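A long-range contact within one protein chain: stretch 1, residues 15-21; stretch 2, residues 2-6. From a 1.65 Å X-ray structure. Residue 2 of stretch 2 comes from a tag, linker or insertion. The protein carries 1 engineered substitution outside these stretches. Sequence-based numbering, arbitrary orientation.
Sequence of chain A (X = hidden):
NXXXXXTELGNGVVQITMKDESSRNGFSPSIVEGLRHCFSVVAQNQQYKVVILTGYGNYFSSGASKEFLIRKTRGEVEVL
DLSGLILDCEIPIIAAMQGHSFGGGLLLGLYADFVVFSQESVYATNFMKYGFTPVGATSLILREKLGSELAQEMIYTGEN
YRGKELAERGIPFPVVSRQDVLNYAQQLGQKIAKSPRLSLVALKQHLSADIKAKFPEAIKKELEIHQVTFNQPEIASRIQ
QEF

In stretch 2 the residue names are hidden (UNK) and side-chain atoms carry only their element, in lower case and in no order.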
# COMPACT_ATOMS: atom_id res chain seq x y z
N GLN A 15 -30.29 -3.28 -0.50
CA GLN A 15 -29.70 -3.47 0.80
C GLN A 15 -30.01 -4.86 1.31
O GLN A 15 -31.17 -5.28 1.31
CB GLN A 15 -30.22 -2.38 1.77
CG GLN A 15 -29.59 -2.43 3.17
CD GLN A 15 -30.13 -1.33 4.08
OE1 GLN A 15 -30.24 -0.19 3.64
NE2 GLN A 15 -30.51 -1.67 5.31
N ILE A 16 -28.97 -5.58 1.76
CA ILE A 16 -29.14 -6.88 2.43
C ILE A 16 -28.78 -6.67 3.88
O ILE A 16 -27.65 -6.28 4.20
CB ILE A 16 -28.23 -7.95 1.80
CG1 ILE A 16 -28.69 -8.24 0.36
CG2 ILE A 16 -28.25 -9.23 2.65
CD1 ILE A 16 -27.79 -9.27 -0.45
N THR A 17 -29.75 -6.90 4.76
CA THR A 17 -29.63 -6.55 6.16
C THR A 17 -29.67 -7.81 6.97
O THR A 17 -30.65 -8.56 6.91
CB THR A 17 -30.82 -5.64 6.60
OG1 THR A 17 -30.84 -4.50 5.75
CG2 THR A 17 -30.67 -5.18 8.05
N MET A 18 -28.61 -8.03 7.74
CA MET A 18 -28.51 -9.18 8.66
C MET A 18 -29.06 -8.81 10.02
O MET A 18 -28.60 -7.84 10.63
CB MET A 18 -27.05 -9.64 8.83
CG MET A 18 -26.40 -10.17 7.55
SD MET A 18 -24.63 -10.47 7.71
CE MET A 18 -23.98 -8.82 7.92
N LYS A 19 -30.02 -9.60 10.50
CA LYS A 19 -30.62 -9.33 11.80
C LYS A 19 -30.96 -10.65 12.50
O LYS A 19 -32.12 -11.00 12.69
CB LYS A 19 -31.84 -8.40 11.66
CG LYS A 19 -32.42 -7.92 13.00
CD LYS A 19 -33.62 -7.01 12.79
CE LYS A 19 -34.14 -6.50 14.12
NZ LYS A 19 -35.28 -5.56 13.94
N ASP A 20 -29.92 -11.39 12.86
CA ASP A 20 -30.10 -12.54 13.74
C ASP A 20 -29.72 -12.08 15.13
O ASP A 20 -28.59 -12.28 15.59
CB ASP A 20 -29.23 -13.73 13.30
CG ASP A 20 -29.49 -14.98 14.12
OD1 ASP A 20 -30.49 -15.02 14.87
OD2 ASP A 20 -28.70 -15.94 14.02
N GLU A 21 -30.69 -11.46 15.80
CA GLU A 21 -30.46 -10.95 17.13
C GLU A 21 -30.01 -12.04 18.11
O GLU A 21 -29.18 -11.78 18.96
CB GLU A 21 -31.71 -10.24 17.66
CG GLU A 21 -32.21 -9.15 16.74
CD GLU A 21 -33.28 -8.30 17.37
OE1 GLU A 21 -34.46 -8.54 17.07
OE2 GLU A 21 -32.93 -7.40 18.17
N UNK A 2 -37.69 -13.87 8.07
CA UNK A 2 -36.33 -14.33 7.87
C UNK A 2 -35.31 -13.34 8.47
O UNK A 2 -35.52 -12.12 8.42
c UNK A 2 -36.06 -14.53 6.39
N UNK A 3 -34.20 -13.87 8.99
CA UNK A 3 -33.18 -13.03 9.63
C UNK A 3 -32.31 -12.21 8.67
O UNK A 3 -31.58 -11.33 9.12
c UNK A 3 -32.28 -13.80 10.65
c UNK A 3 -31.46 -14.92 9.96
c UNK A 3 -33.14 -14.36 11.80
N UNK A 4 -32.37 -12.52 7.37
CA UNK A 4 -31.65 -11.72 6.37
C UNK A 4 -32.69 -11.27 5.35
O UNK A 4 -33.43 -12.10 4.82
c UNK A 4 -29.69 -11.53 4.75
c UNK A 4 -30.49 -12.49 5.66
c UNK A 4 -29.56 -13.14 6.68
N UNK A 5 -32.77 -9.95 5.15
CA UNK A 5 -33.80 -9.34 4.32
C UNK A 5 -33.21 -8.43 3.26
O UNK A 5 -32.28 -7.65 3.52
n UNK A 5 -37.15 -11.22 6.05
c UNK A 5 -35.58 -9.38 6.19
c UNK A 5 -36.77 -10.05 5.54
c UNK A 5 -34.78 -8.53 5.18
o UNK A 5 -37.34 -9.53 4.57
N UNK A 6 -33.80 -8.50 2.07
CA UNK A 6 -33.39 -7.68 0.94
C UNK A 6 -34.43 -6.60 0.70
O UNK A 6 -35.64 -6.89 0.62
c UNK A 6 -33.02 -7.89 -1.66
c UNK A 6 -31.66 -7.33 -1.74
c UNK A 6 -33.19 -8.94 -2.75
c UNK A 6 -33.23 -8.57 -0.31
O HOH W 1 -32.88 -4.90 3.84

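Position 2 carries one side-chain atom, a carbon bonded to CA, with nothing beyond it. Its CA-to-CB bond points away from stretch 1, and its CB lies 8.1 Å from Thr17 O, the nearest atom of stretch 1, so no contact helps the assignment; a lone CB identifies alanine. Ala2 comes from an expression tag and makes no contact with stretch 1.

Position 3 has three side-chain carbons, one bonded to CA and carrying the other two. Its CB lies 4.0 Å from CB of Asp20, and its CA-to-CB bond runs sideways to stretch 1. Branching at CB with no further atom, and no oxygen in place of a carbon, gives valine; chi1 is -62° (m). Val3 has the largest area covered by the other stretch of any residue here, 76 Å², and its backbone O accepts a hydrogen bond from Lys19 N at 2.7 Å, with an angle of 153° at the hydrogen.

Position 4 again shows three carbons forked at CB. One branch tip comes within 3.4 Å of Ile16 CG2, and the other lies 4.4 Å from Met18 CG. The fork without a longer arm again means valine, this time with chi1 at -173° (t). In Val4, CG1 is the atom 3.4 Å from Ile16 CG2 and CG2 the one 4.4 Å from Met18 CG; all three side chains lie on one face of the sheet.

Position 5 has five side-chain atoms: an unbranched run of three carbons, the third carrying one oxygen and one nitrogen. An amide after two preceding carbons is glutamine. The side chain starts on the same face as Thr17, but its end leads away from stretch 1; chi1 and chi2 are both m, and NE2 of Gln5 donates to Ala2 O at 3.0 Å. The cross-strand pairing is instead made by the backbone: Gln5 N donates to Thr17 O at 3.1 Å, and Thr17 N donates to Gln5 O at 2.9 Å, both with angles of 163°.

Position 6 has four carbons, forked at the second rather than at CB. One terminal carbon approaches Ile16 CG1 to 3.7 Å. A CG fork with two methyls is leucine, so the touching atom is CD1 of Leu6, brought nearer to stretch 1 than the base of the side chain.

The contact is an antiparallel pairing, with strand axes at 164° and a closest approach of 4.7 Å. Thr17 and Gln5 form the hydrogen-bonded pair; Ile16 with Leu6 and Met18 with Val4 form the flanking non-hydrogen-bonded pairs, each with a CA-CA distance of 4.6 Å. CA-H...O contacts supplement the amide bonds, including Val4 CA to Thr17 O at 3.4 Å. On the face bearing Ile16 and Met18, apolar side chains pack together. On the face bearing Thr17, a water donates to Gln5 O at 2.8 Å and is hydrogen-bonded to Thr17 OG1, also at 2.8 Å. Beyond the strand ends, Lys19 N and Val3 O extend the backbone pairing into the loops.

Stretch 2 2-6: AVVQL
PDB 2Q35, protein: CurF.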